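Local coordinates for mandelate racemase/muconate lactonizing enzyme (Roseovarius nubinhibens, PDB 2QDD), which probably catalyses a magnesium-dependent reaction on a substrate not yet identified, as a member of the mandelate racemase/muconate lactonizing branch of the enolase superfamily, at residues G151-A156 and R162-K167; E181-G186 and H191-D196. All coordinates share one frame; numbering follows the deposited sequence.

Contact 1 (G151-A156 and R162-K167)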
ATOM      1  N   GLY A 151      39.704 -24.763   0.355  1.00 60.90           N
ATOM      2  CA  GLY A 151      41.135 -24.770   0.048  1.00 58.84           C
ATOM      3  C   GLY A 151      41.607 -23.515  -0.667  1.00 57.06           C
ATOM      4  O   GLY A 151      42.680 -22.989  -0.361  1.00 57.11           O
ATOM      5  N   LEU A 152      40.802 -23.039  -1.619  1.00 52.96           N
ATOM      6  CA  LEU A 152      41.039 -21.758  -2.291  1.00 54.21           C
ATOM      7  C   LEU A 152      40.973 -20.548  -1.351  1.00 50.81           C
ATOM      8  O   LEU A 152      41.658 -19.550  -1.577  1.00 52.36           O
ATOM      9  CB  LEU A 152      40.059 -21.564  -3.455  1.00 55.41           C
ATOM     10  CG  LEU A 152      40.281 -22.331  -4.765  1.00 55.34           C
ATOM     11  CD1 LEU A 152      39.022 -22.283  -5.620  1.00 57.51           C
ATOM     12  CD2 LEU A 152      41.477 -21.796  -5.550  1.00 59.51           C
ATOM     13  N   ILE A 153      40.147 -20.651  -0.310  1.00 48.85           N
ATOM     14  CA  ILE A 153      39.990 -19.603   0.707  1.00 48.16           C
ATOM     15  C   ILE A 153      41.227 -19.514   1.609  1.00 48.96           C
ATOM     16  O   ILE A 153      41.720 -18.415   1.892  1.00 44.70           O
ATOM     17  CB  ILE A 153      38.668 -19.806   1.528  1.00 47.11           C
ATOM     18  CG1 ILE A 153      37.479 -19.199   0.775  1.00 38.76           C
ATOM     19  CG2 ILE A 153      38.757 -19.225   2.946  1.00 41.21           C
ATOM     20  CD1 ILE A 153      36.129 -19.717   1.233  1.00 32.69           C
ATOM     21  N   ALA A 154      41.731 -20.677   2.029  1.00 52.80           N
ATOM     22  CA  ALA A 154      42.982 -20.777   2.791  1.00 56.38           C
ATOM     23  C   ALA A 154      44.199 -20.287   1.996  1.00 55.38           C
ATOM     24  O   ALA A 154      45.115 -19.682   2.563  1.00 57.05           O
ATOM     25  CB  ALA A 154      43.196 -22.206   3.279  1.00 55.77           C
ATOM     26  N   GLU A 155      44.185 -20.547   0.688  1.00 53.05           N
ATOM     27  CA  GLU A 155      45.146 -19.979  -0.253  1.00 57.78           C
ATOM     28  C   GLU A 155      45.057 -18.449  -0.319  1.00 54.50           C
ATOM     29  O   GLU A 155      46.083 -17.764  -0.328  1.00 55.59           O
ATOM     30  CB  GLU A 155      44.927 -20.585  -1.640  1.00 57.46           C
ATOM     31  CG  GLU A 155      46.101 -20.446  -2.594  1.00 69.58           C
ATOM     32  CD  GLU A 155      45.799 -21.006  -3.977  1.00 71.36           C
ATOM     33  OE1 GLU A 155      45.870 -20.234  -4.960  1.00 79.67           O
ATOM     34  OE2 GLU A 155      45.490 -22.215  -4.082  1.00 78.21           O
ATOM     35  N   ALA A 156      43.830 -17.932  -0.358  1.00 52.17           N
ATOM     36  CA  ALA A 156      43.578 -16.492  -0.441  1.00 48.49           C
ATOM     37  C   ALA A 156      43.963 -15.770   0.842  1.00 45.27           C
ATOM     38  O   ALA A 156      44.502 -14.662   0.798  1.00 41.78           O
ATOM     39  CB  ALA A 156      42.117 -16.229  -0.780  1.00 48.62           C
ATOM     40  N   ARG A 162      41.184 -10.788   3.307  1.00 35.66           N
ATOM     41  CA  ARG A 162      40.327 -10.990   4.479  1.00 39.27           C
ATOM     42  C   ARG A 162      38.841 -10.942   4.121  1.00 38.72           C
ATOM     43  O   ARG A 162      37.988 -11.195   4.966  1.00 42.19           O
ATOM     44  CB  ARG A 162      40.639  -9.961   5.568  1.00 40.95           C
ATOM     45  CG  ARG A 162      42.106  -9.871   5.944  1.00 46.31           C
ATOM     46  CD  ARG A 162      42.303  -9.167   7.267  1.00 59.14           C
ATOM     47  NE  ARG A 162      42.473 -10.119   8.362  1.00 60.50           N
ATOM     48  CZ  ARG A 162      41.604 -10.289   9.351  1.00 60.63           C
ATOM     49  NH1 ARG A 162      40.488  -9.569   9.396  1.00 61.75           N
ATOM     50  NH2 ARG A 162      41.853 -11.183  10.301  1.00 59.45           N
ATOM     51  N   THR A 163      38.541 -10.606   2.870  1.00 38.15           N
ATOM     52  CA  THR A 163      37.179 -10.642   2.354  1.00 39.13           C
ATOM     53  C   THR A 163      37.171 -11.498   1.094  1.00 39.04           C
ATOM     54  O   THR A 163      38.091 -11.428   0.284  1.00 38.85           O
ATOM     55  CB  THR A 163      36.643  -9.221   2.058  1.00 41.62           C
ATOM     56  OG1 THR A 163      36.966  -8.353   3.149  1.00 47.52           O
ATOM     57  CG2 THR A 163      35.120  -9.231   1.874  1.00 45.65           C
ATOM     58  N   HIS A 164      36.143 -12.329   0.955  1.00 37.88           N
ATOM     59  CA  HIS A 164      36.103 -13.345  -0.086  1.00 39.49           C
ATOM     60  C   HIS A 164      34.754 -13.333  -0.798  1.00 43.42           C
ATOM     61  O   HIS A 164      33.701 -13.362  -0.160  1.00 37.63           O
ATOM     62  CB  HIS A 164      36.385 -14.736   0.500  1.00 41.86           C
ATOM     63  CG  HIS A 164      37.596 -14.784   1.379  1.00 45.72           C
ATOM     64  ND1 HIS A 164      38.879 -14.723   0.882  1.00 44.00           N
ATOM     65  CD2 HIS A 164      37.717 -14.861   2.725  1.00 46.36           C
ATOM     66  CE1 HIS A 164      39.739 -14.772   1.883  1.00 41.01           C
ATOM     67  NE2 HIS A 164      39.060 -14.857   3.011  1.00 42.52           N
ATOM     68  N   SER A 165      34.806 -13.279  -2.125  1.00 39.63           N
ATOM     69  CA  SER A 165      33.630 -13.456  -2.957  1.00 35.54           C
ATOM     70  C   SER A 165      33.580 -14.901  -3.442  1.00 35.19           C
ATOM     71  O   SER A 165      34.300 -15.277  -4.366  1.00 32.55           O
ATOM     72  CB  SER A 165      33.680 -12.491  -4.144  1.00 35.12           C
ATOM     73  OG  SER A 165      32.390 -12.268  -4.675  1.00 46.53           O
ATOM     74  N   ALA A 166      32.737 -15.706  -2.801  1.00 32.81           N
ATOM     75  CA  ALA A 166      32.521 -17.091  -3.199  1.00 34.68           C
ATOM     76  C   ALA A 166      31.450 -17.187  -4.280  1.00 37.43           C
ATOM     77  O   ALA A 166      30.308 -16.773  -4.080  1.00 39.00           O
ATOM     78  CB  ALA A 166      32.145 -17.934  -1.992  1.00 33.12           C
ATOM     79  N   LYS A 167      31.830 -17.734  -5.429  1.00 42.83           N
ATOM     80  CA  LYS A 167      30.949 -17.781  -6.593  1.00 44.12           C
ATOM     81  C   LYS A 167      30.123 -19.068  -6.581  1.00 47.19           C
ATOM     82  O   LYS A 167      30.660 -20.165  -6.750  1.00 47.69           O
ATOM     83  CB  LYS A 167      31.753 -17.661  -7.891  1.00 42.49           C
ATOM     84  CG  LYS A 167      32.819 -16.578  -7.885  1.00 46.90           C
ATOM     85  CD  LYS A 167      32.256 -15.215  -8.243  1.00 51.14           C
ATOM     86  CE  LYS A 167      33.211 -14.106  -7.817  1.00 51.22           C
ATOM     87  NZ  LYS A 167      32.633 -12.755  -8.071  1.00 62.68           N
TER
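His164, on strand 163-167, reaches across to helix 146-159 and meets Ile153 and Ala156 one turn apart on its inner side. Its CB bond already points at the helix, and CG lies anti to the carbonyl carbon, beside the backbone N (chi1 -49°), which carries the imidazole out from the strand towards the helix. Beyond CG the ring presents one face to Ile153, whose CG2 methyl lies over it, 4.4 Å from NE2. ND1 comes 3.9 Å from Ala156 CB, and the same methyl is also 3.9 Å from CE1, approaching this part of the ring obliquely. At its far end CE1 lies 4.1 Å from the carbonyl oxygen of Ile153, a loose van der Waals approach. No hydrogen bond crosses between the segments, so the contact is made by shape. A branched isoleucine supplies a methyl for the flat face, while the small Ala156 lets its own CB reach the ring. The alpha carbons of Ile153 and His164 are 7.4 Å apart.

The polar needs of the ring are met by neighbours. Ser139 OG, on strand 135-141, hydrogen-bonds to ND1, and His191 ND1 bonds to NE2 with the two imidazole planes only about 5° apart. Strand 135-141, helix 146-159 and strand 163-167 form a beta-alpha-beta crossover of the barrel domain, and the bond to Ser139 ties together its two parallel strands beneath the helix. A histidine suits this layer because its edge can serve polar partners while its face packs against a methyl. With bonds at both nitrogens the buried imidazole is fixed against rotation, and its polarity is satisfied without asking anything of the apolar side chains, Ile153 and Ala156, that face it.

Contact 2 (E181-G186 and H191-D196)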
ATOM      1  N   GLU A 181      27.017 -23.852   3.439  1.00 44.85           N
ATOM      2  CA  GLU A 181      27.179 -24.293   4.826  1.00 50.46           C
ATOM      3  C   GLU A 181      28.610 -24.685   5.198  1.00 51.44           C
ATOM      4  O   GLU A 181      29.006 -24.538   6.352  1.00 54.38           O
ATOM      5  CB  GLU A 181      26.198 -25.418   5.182  1.00 50.58           C
ATOM      6  CG  GLU A 181      24.725 -25.013   5.157  1.00 54.99           C
ATOM      7  CD  GLU A 181      24.237 -24.320   6.429  1.00 61.93           C
ATOM      8  OE1 GLU A 181      23.250 -24.810   7.024  1.00 61.98           O
ATOM      9  OE2 GLU A 181      24.811 -23.282   6.828  1.00 57.43           O
ATOM     10  N   ALA A 182      29.378 -25.168   4.222  1.00 50.61           N
ATOM     11  CA  ALA A 182      30.793 -25.475   4.441  1.00 52.86           C
ATOM     12  C   ALA A 182      31.643 -24.208   4.534  1.00 51.13           C
ATOM     13  O   ALA A 182      32.447 -24.064   5.457  1.00 54.47           O
ATOM     14  CB  ALA A 182      31.325 -26.402   3.350  1.00 50.27           C
ATOM     15  N   ILE A 183      31.447 -23.301   3.578  1.00 48.28           N
ATOM     16  CA  ILE A 183      32.237 -22.070   3.457  1.00 45.68           C
ATOM     17  C   ILE A 183      32.011 -21.120   4.640  1.00 47.70           C
ATOM     18  O   ILE A 183      32.961 -20.521   5.162  1.00 49.85           O
ATOM     19  CB  ILE A 183      31.953 -21.359   2.099  1.00 41.51           C
ATOM     20  CG1 ILE A 183      32.623 -22.114   0.947  1.00 38.69           C
ATOM     21  CG2 ILE A 183      32.430 -19.920   2.110  1.00 44.28           C
ATOM     22  CD1 ILE A 183      32.168 -21.661  -0.424  1.00 36.56           C
ATOM     23  N   SER A 184      30.757 -21.008   5.069  1.00 47.06           N
ATOM     24  CA  SER A 184      30.392 -20.140   6.185  1.00 50.83           C
ATOM     25  C   SER A 184      30.911 -20.659   7.528  1.00 53.65           C
ATOM     26  O   SER A 184      31.307 -19.870   8.388  1.00 55.22           O
ATOM     27  CB  SER A 184      28.877 -19.952   6.238  1.00 48.61           C
ATOM     28  OG  SER A 184      28.521 -18.850   7.054  1.00 52.92           O
ATOM     29  N   ALA A 185      30.913 -21.981   7.698  1.00 55.82           N
ATOM     30  CA  ALA A 185      31.379 -22.598   8.940  1.00 59.36           C
ATOM     31  C   ALA A 185      32.897 -22.792   8.994  1.00 61.43           C
ATOM     32  O   ALA A 185      33.465 -22.959  10.076  1.00 65.66           O
ATOM     33  CB  ALA A 185      30.661 -23.914   9.185  1.00 60.56           C
ATOM     34  N   GLY A 186      33.548 -22.764   7.833  1.00 60.29           N
ATOM     35  CA  GLY A 186      34.989 -22.995   7.751  1.00 60.07           C
ATOM     36  C   GLY A 186      35.817 -21.779   7.374  1.00 62.79           C
ATOM     37  O   GLY A 186      36.934 -21.917   6.865  1.00 64.44           O
ATOM     38  N   HIS A 191      37.527 -13.060   9.041  1.00 44.70           N
ATOM     39  CA  HIS A 191      37.320 -13.051   7.595  1.00 46.73           C
ATOM     40  C   HIS A 191      35.829 -12.970   7.242  1.00 45.18           C
ATOM     41  O   HIS A 191      34.978 -13.378   8.038  1.00 45.32           O
ATOM     42  CB  HIS A 191      37.958 -14.291   6.954  1.00 47.05           C
ATOM     43  CG  HIS A 191      39.458 -14.281   6.970  1.00 53.00           C
ATOM     44  ND1 HIS A 191      40.215 -14.295   5.818  1.00 59.29           N
ATOM     45  CD2 HIS A 191      40.341 -14.270   7.998  1.00 54.46           C
ATOM     46  CE1 HIS A 191      41.497 -14.287   6.136  1.00 58.09           C
ATOM     47  NE2 HIS A 191      41.600 -14.270   7.451  1.00 56.14           N
ATOM     48  N   ARG A 192      35.526 -12.432   6.058  1.00 40.83           N
ATOM     49  CA  ARG A 192      34.138 -12.256   5.595  1.00 41.09           C
ATOM     50  C   ARG A 192      33.911 -12.915   4.236  1.00 40.03           C
ATOM     51  O   ARG A 192      34.757 -12.810   3.348  1.00 39.48           O
ATOM     52  CB  ARG A 192      33.766 -10.769   5.491  1.00 38.20           C
ATOM     53  CG  ARG A 192      34.240  -9.884   6.635  1.00 48.27           C
ATOM     54  CD  ARG A 192      33.140  -8.961   7.112  1.00 61.63           C
ATOM     55  NE  ARG A 192      32.105  -9.693   7.836  1.00 63.48           N
ATOM     56  CZ  ARG A 192      30.803  -9.429   7.768  1.00 67.09           C
ATOM     57  NH1 ARG A 192      30.347  -8.442   7.005  1.00 68.80           N
ATOM     58  NH2 ARG A 192      29.951 -10.162   8.467  1.00 63.55           N
ATOM     59  N   VAL A 193      32.766 -13.580   4.080  1.00 39.99           N
ATOM     60  CA  VAL A 193      32.286 -14.002   2.761  1.00 37.88           C
ATOM     61  C   VAL A 193      31.078 -13.228   2.238  1.00 37.41           C
ATOM     62  O   VAL A 193      30.170 -12.872   2.991  1.00 36.85           O
ATOM     63  CB  VAL A 193      32.007 -15.525   2.655  1.00 39.00           C
ATOM     64  CG1 VAL A 193      33.302 -16.293   2.508  1.00 50.68           C
ATOM     65  CG2 VAL A 193      31.188 -16.034   3.830  1.00 37.68           C
ATOM     66  N   THR A 194      31.100 -12.970   0.934  1.00 33.24           N
ATOM     67  CA  THR A 194      29.909 -12.688   0.148  1.00 38.89           C
ATOM     68  C   THR A 194      29.682 -13.877  -0.788  1.00 39.14           C
ATOM     69  O   THR A 194      30.603 -14.304  -1.481  1.00 38.32           O
ATOM     70  CB  THR A 194      30.100 -11.380  -0.678  1.00 41.45           C
ATOM     71  OG1 THR A 194      30.311 -10.278   0.215  1.00 49.55           O
ATOM     72  CG2 THR A 194      28.885 -11.077  -1.561  1.00 44.48           C
ATOM     73  N   PHE A 195      28.463 -14.415  -0.796  1.00 37.47           N
ATOM     74  CA  PHE A 195      28.076 -15.412  -1.790  1.00 31.31           C
ATOM     75  C   PHE A 195      27.480 -14.750  -3.014  1.00 31.12           C
ATOM     76  O   PHE A 195      26.375 -14.207  -2.962  1.00 31.30           O
ATOM     77  CB  PHE A 195      27.115 -16.446  -1.202  1.00 29.51           C
ATOM     78  CG  PHE A 195      27.725 -17.276  -0.114  1.00 32.64           C
ATOM     79  CD1 PHE A 195      27.476 -16.982   1.217  1.00 26.21           C
ATOM     80  CD2 PHE A 195      28.565 -18.341  -0.421  1.00 25.75           C
ATOM     81  CE1 PHE A 195      28.044 -17.739   2.233  1.00 37.65           C
ATOM     82  CE2 PHE A 195      29.139 -19.106   0.585  1.00 36.42           C
ATOM     83  CZ  PHE A 195      28.881 -18.805   1.918  1.00 33.07           C
ATOM     84  N   ASP A 196      28.237 -14.797  -4.111  1.00 31.56           N
ATOM     85  CA  ASP A 196      27.874 -14.142  -5.365  1.00 36.08           C
ATOM     86  C   ASP A 196      27.258 -15.151  -6.334  1.00 35.02           C
ATOM     87  O   ASP A 196      27.914 -16.093  -6.792  1.00 37.08           O
ATOM     88  CB  ASP A 196      29.095 -13.449  -5.981  1.00 36.31           C
ATOM     89  CG  ASP A 196      28.777 -12.710  -7.280  1.00 50.20           C
ATOM     90  OD1 ASP A 196      27.592 -12.408  -7.562  1.00 50.06           O
ATOM     91  OD2 ASP A 196      29.736 -12.416  -8.026  1.00 62.78           O
TER
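Ile183 packs against Val193 and Phe195, joining helix 173-185 to strand 192-196 within the beta/alpha barrel of the enolase superfamily. Its CG2 methyl does most of the touching, 3.8 Å from Val193 CG1 and 3.7 Å from Phe195 CE2. CG2 is anti to the backbone N, beside the carbonyl carbon, a setting in which the beta-branch can meet both strand residues at once. It comes to the phenyl ring obliquely, while Ile183 CB passes 3.9 Å from Phe195 CE2 and Ile183 CD1 touches the same corner; the isoleucine and the ring lie alongside one another, running opposite ways. Compact beta-branched residues and one large flat ring together fill the layer between helix and strand. The axes of segments 181-185 and 192-196 approach to 9.5 Å and run nearly antiparallel, at 159°.

Around this first shell, Ala166 of the adjoining strand touches both Ile183 and Phe195, and Met149 and Ile153 of helix 146-159 cover Ile183. An alanine in place of Phe195 would probably open a gap beside Ile183 CG2 and CB, leaving Val193 as the strand residue still packed on it. The next residue in the strand, Asp196, is a magnesium ligand, although no metal is bound to this chain, and its OD1 accepts a bond from Asn198 N. Ser184 OG hydrogen-bonds to Asp217 OD1, while Ser184 N lies near the plane of the phenyl ring, at the edge, 4.3 Å from Phe195 CZ.

In the fold
Contacts 1 and 2 are successive helix-strand pairs on the outer side of the same barrel, with centres about 8 Å apart. They come in series along the chain: the first closes on strand 163-167, helix 173-185 follows, and the second closes on strand 192-196. The two strands are parallel neighbours in the sheet, probably bonded directly through His164 N to Arg192 O (2.8 Å) and Thr194 N to His164 O (2.8 Å). Side chains bridge the two packed layers, Ile153 resting on Ile183 and Ala166 on both Ile183 and Phe195. Towards the sheet's other side, Lys167 NZ forms a salt bridge with OD2 of the magnesium ligand Asp196, so the two strands also bring these charges together at the metal site.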